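Local coordinates for protein 2-hydroxyisobutyryl-CoA mutase large subunit (Aquincola tertiaricarbonis, PDB 4R3U) that forms the substrate-binding large subunit of a cobalamin-dependent mutase that interconverts 2-hydroxyisobutyryl-CoA and (S)-3-hydroxybutyryl-CoA, at residues A[148-160]-A[497-511]. Residues are numbered along the deposited sequence; the frame is centred on the assembly and turned at random.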
ATOM      1  N   VAL A 148      16.657  -8.675 -30.764  1.00 23.94           N
ATOM      2  CA  VAL A 148      17.686  -9.303 -29.900  1.00 23.94           C
ATOM      3  C   VAL A 148      17.943  -8.498 -28.612  1.00 28.29           C
ATOM      4  O   VAL A 148      18.299  -7.323 -28.702  1.00 29.53           O
ATOM      5  CB  VAL A 148      19.015  -9.614 -30.647  1.00 27.20           C
ATOM      6  CG1 VAL A 148      19.911 -10.501 -29.787  1.00 27.68           C
ATOM      7  CG2 VAL A 148      18.750 -10.261 -32.001  1.00 26.74           C
ATOM      8  N   GLY A 149      17.769  -9.148 -27.453  1.00 22.15           N
ATOM      9  CA  GLY A 149      17.994  -8.586 -26.125  1.00 21.30           C
ATOM     10  C   GLY A 149      17.157  -7.378 -25.768  1.00 27.99           C
ATOM     11  O   GLY A 149      17.454  -6.684 -24.787  1.00 26.95           O
ATOM     12  N   ARG A 150      16.102  -7.111 -26.568  1.00 26.97           N
ATOM     13  CA  ARG A 150      15.212  -5.966 -26.391  1.00 25.72           C
ATOM     14  C   ARG A 150      14.212  -6.109 -25.218  1.00 27.33           C
ATOM     15  O   ARG A 150      14.240  -5.298 -24.297  1.00 25.60           O
ATOM     16  CB  ARG A 150      14.515  -5.662 -27.720  1.00 24.15           C
ATOM     17  CG  ARG A 150      13.676  -4.402 -27.688  1.00 26.15           C
ATOM     18  CD  ARG A 150      13.081  -4.043 -29.039  1.00 23.08           C
ATOM     19  NE  ARG A 150      14.076  -3.694 -30.054  1.00 29.07           N
ATOM     20  CZ  ARG A 150      14.731  -2.536 -30.157  1.00 39.91           C
ATOM     21  NH1 ARG A 150      14.496  -1.551 -29.303  1.00 23.26           N
ATOM     22  NH2 ARG A 150      15.613  -2.354 -31.134  1.00 30.04           N
ATOM     23  N   GLU A 151      13.347  -7.152 -25.253  1.00 23.43           N
ATOM     24  CA  GLU A 151      12.291  -7.411 -24.253  1.00 21.45           C
ATOM     25  C   GLU A 151      12.687  -8.350 -23.098  1.00 24.16           C
ATOM     26  O   GLU A 151      11.915  -8.543 -22.156  1.00 24.25           O
ATOM     27  CB  GLU A 151      11.016  -7.909 -24.963  1.00 22.46           C
ATOM     28  CG  GLU A 151      10.397  -6.891 -25.914  1.00 21.38           C
ATOM     29  CD  GLU A 151       8.926  -7.119 -26.170  1.00 35.98           C
ATOM     30  OE1 GLU A 151       8.583  -8.046 -26.938  1.00 28.96           O
ATOM     31  OE2 GLU A 151       8.109  -6.373 -25.587  1.00 29.57           O
ATOM     32  N   GLY A 152      13.899  -8.885 -23.177  1.00 20.84           N
ATOM     33  CA  GLY A 152      14.493  -9.794 -22.215  1.00 20.68           C
ATOM     34  C   GLY A 152      15.882 -10.196 -22.655  1.00 25.86           C
ATOM     35  O   GLY A 152      16.377  -9.684 -23.661  1.00 26.12           O
ATOM     36  N   VAL A 153      16.536 -11.100 -21.903  1.00 22.84           N
ATOM     37  CA  VAL A 153      17.882 -11.544 -22.243  1.00 22.80           C
ATOM     38  C   VAL A 153      17.865 -12.474 -23.483  1.00 27.76           C
ATOM     39  O   VAL A 153      16.880 -13.182 -23.713  1.00 27.89           O
ATOM     40  CB  VAL A 153      18.632 -12.162 -21.024  1.00 24.79           C
ATOM     41  CG1 VAL A 153      18.116 -13.550 -20.671  1.00 24.85           C
ATOM     42  CG2 VAL A 153      20.138 -12.211 -21.252  1.00 25.08           C
ATOM     43  N   ALA A 154      18.965 -12.475 -24.258  1.00 22.81           N
ATOM     44  CA  ALA A 154      19.143 -13.352 -25.400  1.00 21.82           C
ATOM     45  C   ALA A 154      19.916 -14.586 -24.946  1.00 27.05           C
ATOM     46  O   ALA A 154      20.995 -14.450 -24.347  1.00 26.42           O
ATOM     47  CB  ALA A 154      19.913 -12.633 -26.491  1.00 22.69           C
ATOM     48  N   ILE A 155      19.339 -15.789 -25.176  1.00 23.65           N
ATOM     49  CA  ILE A 155      20.019 -17.043 -24.907  1.00 25.48           C
ATOM     50  C   ILE A 155      19.948 -17.890 -26.190  1.00 33.70           C
ATOM     51  O   ILE A 155      18.855 -18.246 -26.643  1.00 33.48           O
ATOM     52  CB  ILE A 155      19.605 -17.819 -23.606  1.00 28.39           C
ATOM     53  CG1 ILE A 155      19.579 -16.909 -22.341  1.00 27.06           C
ATOM     54  CG2 ILE A 155      20.513 -19.079 -23.386  1.00 28.77           C
ATOM     55  CD1 ILE A 155      20.943 -16.518 -21.720  1.00 32.84           C
ATOM     56  N   ASP A 156      21.119 -18.170 -26.800  1.00 32.38           N
ATOM     57  CA  ASP A 156      21.193 -18.987 -28.025  1.00 32.05           C
ATOM     58  C   ASP A 156      21.946 -20.245 -27.736  1.00 34.91           C
ATOM     59  O   ASP A 156      21.611 -21.282 -28.282  1.00 33.60           O
ATOM     60  CB  ASP A 156      21.875 -18.243 -29.201  1.00 33.03           C
ATOM     61  CG  ASP A 156      21.166 -16.996 -29.690  1.00 35.17           C
ATOM     62  OD1 ASP A 156      19.964 -16.871 -29.455  1.00 38.60           O
ATOM     63  OD2 ASP A 156      21.821 -16.144 -30.295  1.00 35.05           O
ATOM     64  N   THR A 157      22.959 -20.140 -26.858  1.00 33.21           N
ATOM     65  CA  THR A 157      23.944 -21.175 -26.483  1.00 33.25           C
ATOM     66  C   THR A 157      24.136 -21.293 -24.940  1.00 34.15           C
ATOM     67  O   THR A 157      23.760 -20.397 -24.179  1.00 31.38           O
ATOM     68  CB  THR A 157      25.297 -20.820 -27.141  1.00 38.26           C
ATOM     69  OG1 THR A 157      25.784 -19.592 -26.586  1.00 38.25           O
ATOM     70  CG2 THR A 157      25.207 -20.679 -28.649  1.00 34.22           C
ATOM     71  N   LEU A 158      24.739 -22.400 -24.502  1.00 31.70           N
ATOM     72  CA  LEU A 158      25.077 -22.660 -23.104  1.00 31.69           C
ATOM     73  C   LEU A 158      26.111 -21.604 -22.649  1.00 38.92           C
ATOM     74  O   LEU A 158      26.069 -21.160 -21.493  1.00 39.59           O
ATOM     75  CB  LEU A 158      25.628 -24.082 -22.972  1.00 32.92           C
ATOM     76  CG  LEU A 158      26.376 -24.494 -21.699  1.00 36.59           C
ATOM     77  CD1 LEU A 158      25.483 -24.388 -20.459  1.00 34.87           C
ATOM     78  CD2 LEU A 158      26.900 -25.911 -21.849  1.00 38.76           C
ATOM     79  N   ALA A 159      26.989 -21.165 -23.587  1.00 35.45           N
ATOM     80  CA  ALA A 159      27.982 -20.113 -23.396  1.00 34.61           C
ATOM     81  C   ALA A 159      27.330 -18.827 -22.865  1.00 37.24           C
ATOM     82  O   ALA A 159      27.890 -18.197 -21.969  1.00 36.66           O
ATOM     83  CB  ALA A 159      28.689 -19.833 -24.704  1.00 35.48           C
ATOM     84  N   ASP A 160      26.132 -18.457 -23.388  1.00 33.06           N
ATOM     85  CA  ASP A 160      25.373 -17.270 -22.974  1.00 30.43           C
ATOM     86  C   ASP A 160      24.851 -17.455 -21.554  1.00 37.37           C
ATOM     87  O   ASP A 160      24.726 -16.467 -20.798  1.00 38.38           O
ATOM     88  CB  ASP A 160      24.148 -17.030 -23.872  1.00 29.69           C
ATOM     89  CG  ASP A 160      24.361 -16.804 -25.349  1.00 38.66           C
ATOM     90  OD1 ASP A 160      25.454 -16.330 -25.732  1.00 38.13           O
ATOM     91  OD2 ASP A 160      23.396 -17.001 -26.118  1.00 46.68           O
ATOM     92  N   TYR A 497      17.799   0.558 -24.477  1.00 25.53           N
ATOM     93  CA  TYR A 497      18.252  -0.564 -25.266  1.00 23.79           C
ATOM     94  C   TYR A 497      19.654  -0.210 -25.765  1.00 28.16           C
ATOM     95  O   TYR A 497      19.874   0.889 -26.280  1.00 28.18           O
ATOM     96  CB  TYR A 497      17.288  -0.803 -26.460  1.00 23.97           C
ATOM     97  CG  TYR A 497      17.686  -1.963 -27.354  1.00 24.08           C
ATOM     98  CD1 TYR A 497      17.694  -3.272 -26.872  1.00 25.06           C
ATOM     99  CD2 TYR A 497      18.069  -1.750 -28.674  1.00 24.88           C
ATOM    100  CE1 TYR A 497      18.104  -4.335 -27.671  1.00 25.35           C
ATOM    101  CE2 TYR A 497      18.467  -2.812 -29.493  1.00 26.13           C
ATOM    102  CZ  TYR A 497      18.476  -4.105 -28.987  1.00 33.84           C
ATOM    103  OH  TYR A 497      18.853  -5.160 -29.777  1.00 32.96           O
ATOM    104  N   ASP A 498      20.603  -1.134 -25.582  1.00 25.50           N
ATOM    105  CA  ASP A 498      21.980  -1.009 -26.045  1.00 26.19           C
ATOM    106  C   ASP A 498      21.979  -1.517 -27.492  1.00 34.55           C
ATOM    107  O   ASP A 498      21.715  -2.710 -27.739  1.00 34.14           O
ATOM    108  CB  ASP A 498      22.904  -1.864 -25.149  1.00 27.46           C
ATOM    109  CG  ASP A 498      24.381  -1.890 -25.504  1.00 36.08           C
ATOM    110  OD1 ASP A 498      24.765  -1.284 -26.540  1.00 36.38           O
ATOM    111  OD2 ASP A 498      25.146  -2.555 -24.778  1.00 43.17           O
ATOM    112  N   ASN A 499      22.253  -0.616 -28.446  1.00 32.96           N
ATOM    113  CA  ASN A 499      22.263  -0.972 -29.868  1.00 33.69           C
ATOM    114  C   ASN A 499      23.424  -1.891 -30.348  1.00 37.16           C
ATOM    115  O   ASN A 499      23.453  -2.276 -31.522  1.00 38.49           O
ATOM    116  CB  ASN A 499      22.075   0.270 -30.746  1.00 41.73           C
ATOM    117  CG  ASN A 499      20.673   0.848 -30.678  1.00 75.34           C
ATOM    118  OD1 ASN A 499      20.475   2.012 -30.320  1.00 71.46           O
ATOM    119  ND2 ASN A 499      19.662   0.053 -31.030  1.00 67.02           N
ATOM    120  N   THR A 500      24.340  -2.274 -29.441  1.00 31.96           N
ATOM    121  CA  THR A 500      25.460  -3.178 -29.747  1.00 31.16           C
ATOM    122  C   THR A 500      25.090  -4.612 -29.386  1.00 35.51           C
ATOM    123  O   THR A 500      25.856  -5.523 -29.713  1.00 36.38           O
ATOM    124  CB  THR A 500      26.743  -2.798 -28.976  1.00 33.63           C
ATOM    125  OG1 THR A 500      26.542  -2.966 -27.569  1.00 39.30           O
ATOM    126  CG2 THR A 500      27.238  -1.414 -29.287  1.00 24.93           C
ATOM    127  N   THR A 501      23.935  -4.809 -28.704  1.00 32.18           N
ATOM    128  CA  THR A 501      23.419  -6.115 -28.253  1.00 31.89           C
ATOM    129  C   THR A 501      23.438  -7.132 -29.397  1.00 36.89           C
ATOM    130  O   THR A 501      24.082  -8.176 -29.234  1.00 37.03           O
ATOM    131  CB  THR A 501      21.991  -5.982 -27.660  1.00 37.27           C
ATOM    132  OG1 THR A 501      21.992  -5.077 -26.548  1.00 30.25           O
ATOM    133  CG2 THR A 501      21.386  -7.325 -27.275  1.00 29.19           C
ATOM    134  N   ALA A 502      22.765  -6.834 -30.556  1.00 31.56           N
ATOM    135  CA  ALA A 502      22.742  -7.790 -31.677  1.00 31.67           C
ATOM    136  C   ALA A 502      24.154  -8.205 -32.127  1.00 41.62           C
ATOM    137  O   ALA A 502      24.469  -9.395 -32.049  1.00 43.16           O
ATOM    138  CB  ALA A 502      21.914  -7.271 -32.844  1.00 31.68           C
ATOM    139  N   GLU A 503      25.034  -7.222 -32.467  1.00 39.08           N
ATOM    140  CA  GLU A 503      26.419  -7.451 -32.871  1.00 40.30           C
ATOM    141  C   GLU A 503      27.169  -8.347 -31.858  1.00 42.28           C
ATOM    142  O   GLU A 503      27.767  -9.350 -32.252  1.00 41.54           O
ATOM    143  CB  GLU A 503      27.127  -6.090 -33.056  1.00 43.46           C
ATOM    144  CG  GLU A 503      28.566  -6.152 -33.568  1.00 62.13           C
ATOM    145  CD  GLU A 503      29.638  -6.044 -32.492  1.00105.44           C
ATOM    146  OE1 GLU A 503      29.515  -5.160 -31.610  1.00113.99           O
ATOM    147  OE2 GLU A 503      30.608  -6.840 -32.536  1.00101.70           O
ATOM    148  N   ARG A 504      27.083  -7.993 -30.549  1.00 38.70           N
ATOM    149  CA  ARG A 504      27.733  -8.687 -29.436  1.00 37.73           C
ATOM    150  C   ARG A 504      27.264 -10.151 -29.287  1.00 45.03           C
ATOM    151  O   ARG A 504      28.081 -11.059 -29.127  1.00 45.79           O
ATOM    152  CB  ARG A 504      27.524  -7.908 -28.137  1.00 30.14           C
ATOM    153  CG  ARG A 504      28.419  -6.675 -27.998  1.00 30.93           C
ATOM    154  CD  ARG A 504      28.456  -6.116 -26.559  1.00 29.32           C
ATOM    155  NE  ARG A 504      27.200  -5.479 -26.156  1.00 23.53           N
ATOM    156  CZ  ARG A 504      26.286  -6.003 -25.339  1.00 36.18           C
ATOM    157  NH1 ARG A 504      26.502  -7.172 -24.756  1.00 31.10           N
ATOM    158  NH2 ARG A 504      25.161  -5.343 -25.077  1.00 23.33           N
ATOM    159  N   GLN A 505      25.946 -10.358 -29.369  1.00 42.03           N
ATOM    160  CA  GLN A 505      25.280 -11.649 -29.245  1.00 40.73           C
ATOM    161  C   GLN A 505      25.584 -12.583 -30.418  1.00 43.03           C
ATOM    162  O   GLN A 505      25.965 -13.728 -30.157  1.00 43.50           O
ATOM    163  CB  GLN A 505      23.767 -11.443 -29.025  1.00 40.39           C
ATOM    164  CG  GLN A 505      22.946 -12.703 -28.851  1.00 46.03           C
ATOM    165  CD  GLN A 505      23.257 -13.530 -27.635  1.00 50.95           C
ATOM    166  OE1 GLN A 505      23.656 -13.028 -26.573  1.00 43.95           O
ATOM    167  NE2 GLN A 505      23.005 -14.820 -27.765  1.00 36.64           N
ATOM    168  N   ILE A 506      25.471 -12.105 -31.681  1.00 37.77           N
ATOM    169  CA  ILE A 506      25.766 -12.912 -32.887  1.00 38.08           C
ATOM    170  C   ILE A 506      27.229 -13.388 -32.872  1.00 42.53           C
ATOM    171  O   ILE A 506      27.500 -14.561 -33.152  1.00 42.11           O
ATOM    172  CB  ILE A 506      25.425 -12.196 -34.221  1.00 41.78           C
ATOM    173  CG1 ILE A 506      24.154 -11.290 -34.178  1.00 40.83           C
ATOM    174  CG2 ILE A 506      25.433 -13.140 -35.431  1.00 43.78           C
ATOM    175  CD1 ILE A 506      22.862 -11.877 -34.023  1.00 42.29           C
ATOM    176  N   SER A 507      28.155 -12.483 -32.488  1.00 39.64           N
ATOM    177  CA  SER A 507      29.591 -12.741 -32.375  1.00 39.56           C
ATOM    178  C   SER A 507      29.851 -14.028 -31.610  1.00 41.86           C
ATOM    179  O   SER A 507      30.612 -14.868 -32.099  1.00 43.89           O
ATOM    180  CB  SER A 507      30.281 -11.579 -31.671  1.00 43.95           C
ATOM    181  OG  SER A 507      30.242 -10.411 -32.470  1.00 60.32           O
ATOM    182  N   ARG A 508      29.200 -14.187 -30.423  1.00 34.91           N
ATOM    183  CA  ARG A 508      29.315 -15.363 -29.560  1.00 34.35           C
ATOM    184  C   ARG A 508      28.662 -16.595 -30.167  1.00 38.36           C
ATOM    185  O   ARG A 508      29.271 -17.666 -30.126  1.00 38.99           O
ATOM    186  CB  ARG A 508      28.745 -15.083 -28.167  1.00 33.02           C
ATOM    187  CG  ARG A 508      28.850 -16.264 -27.193  1.00 34.07           C
ATOM    188  CD  ARG A 508      29.074 -15.816 -25.779  1.00 36.86           C
ATOM    189  NE  ARG A 508      27.923 -15.062 -25.298  1.00 39.10           N
ATOM    190  CZ  ARG A 508      27.972 -14.146 -24.347  1.00 48.84           C
ATOM    191  NH1 ARG A 508      26.877 -13.479 -24.003  1.00 37.64           N
ATOM    192  NH2 ARG A 508      29.120 -13.862 -23.753  1.00 43.94           N
ATOM    193  N   THR A 509      27.437 -16.455 -30.715  1.00 34.74           N
ATOM    194  CA  THR A 509      26.694 -17.552 -31.351  1.00 35.13           C
ATOM    195  C   THR A 509      27.499 -18.128 -32.517  1.00 43.77           C
ATOM    196  O   THR A 509      27.636 -19.355 -32.601  1.00 44.89           O
ATOM    197  CB  THR A 509      25.234 -17.138 -31.679  1.00 36.41           C
ATOM    198  OG1 THR A 509      24.579 -16.847 -30.450  1.00 33.45           O
ATOM    199  CG2 THR A 509      24.443 -18.243 -32.360  1.00 31.80           C
ATOM    200  N   ARG A 510      28.083 -17.234 -33.374  1.00 40.50           N
ATOM    201  CA  ARG A 510      28.906 -17.592 -34.545  1.00 40.90           C
ATOM    202  C   ARG A 510      30.166 -18.365 -34.130  1.00 45.04           C
ATOM    203  O   ARG A 510      30.563 -19.317 -34.824  1.00 46.88           O
ATOM    204  CB  ARG A 510      29.318 -16.339 -35.355  1.00 40.07           C
ATOM    205  CG  ARG A 510      28.210 -15.716 -36.205  1.00 46.94           C
ATOM    206  CD  ARG A 510      28.754 -14.643 -37.138  1.00 57.57           C
ATOM    207  NE  ARG A 510      27.680 -13.906 -37.807  1.00 73.54           N
ATOM    208  CZ  ARG A 510      27.845 -12.766 -38.484  1.00 96.25           C
ATOM    209  NH1 ARG A 510      29.045 -12.198 -38.562  1.00 88.21           N
ATOM    210  NH2 ARG A 510      26.806 -12.174 -39.062  1.00 81.25           N
ATOM    211  N   ARG A 511      30.789 -17.931 -33.007  1.00 38.47           N
ATOM    212  CA  ARG A 511      31.993 -18.483 -32.411  1.00 38.28           C
ATOM    213  C   ARG A 511      31.714 -19.897 -31.902  1.00 41.60           C
ATOM    214  O   ARG A 511      32.471 -20.819 -32.224  1.00 44.05           O
ATOM    215  CB  ARG A 511      32.473 -17.572 -31.262  1.00 38.73           C
ATOM    216  CG  ARG A 511      33.882 -17.860 -30.750  1.00 55.56           C
ATOM    217  CD  ARG A 511      34.108 -17.397 -29.316  1.00 76.79           C
ATOM    218  NE  ARG A 511      33.043 -17.778 -28.376  1.00 86.59           N
ATOM    219  CZ  ARG A 511      33.218 -18.545 -27.304  1.00 97.35           C
ATOM    220  NH1 ARG A 511      34.419 -19.033 -27.016  1.00 87.36           N
ATOM    221  NH2 ARG A 511      32.194 -18.829 -26.512  1.00 76.27           N
TER
HETATM  222  O   HOH W   1      18.023  -6.536 -32.450  1.00 32.73           O
HETATM  223  O   HOH W   2      23.734 -13.680 -24.155  1.00 29.85           O
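With CG anti to the backbone N (chi1 -179°) and the chain bent at chi2 (64°), Gln-505 slips past Ala-154 CB and delivers NE2 between the carboxylates of Asp-156 and Asp-160. Gln-505 NE2 donates to Asp-160 OD2 at 2.8 Å and, almost straight, to Asp-156 OD2 at 3.1 Å. Both acceptors lie in the amide plane but are met from above their carboxylate planes. Asp-156 OD2 spends its anti lone pair on Thr-509 OG1 (2.9 Å) and is also hydrogen-bonded to Ser-139 OG, while Asp-160 OD2 takes the backbone N of Asp-156 and Thr-157 as well. The several donors would be expected to spread the negative charge of the two buried carboxylates. Arg-508 NE closes a salt bridge on Asp-160 OD1 (2.8 Å), and its NH2 pairs with Glu-108. A water links Gln-505 OE1, Ala-154 O and Arg-508 NH1. At the other end, the Tyr-497 hydroxyl donates to Val-148 O, and the Arg-150 guanidinium lies over one ring face, CZ 3.9 Å from the centroid, its plane tilted 35° from the ring. Arg-150 NE is held by Gly-146 O. The contact joins helix 501-515 to the loop whose Glu-151 O is hydrogen-bonded to cobalamin, and at helix 158-164 Thr-157 and Asp-160 form a capping box.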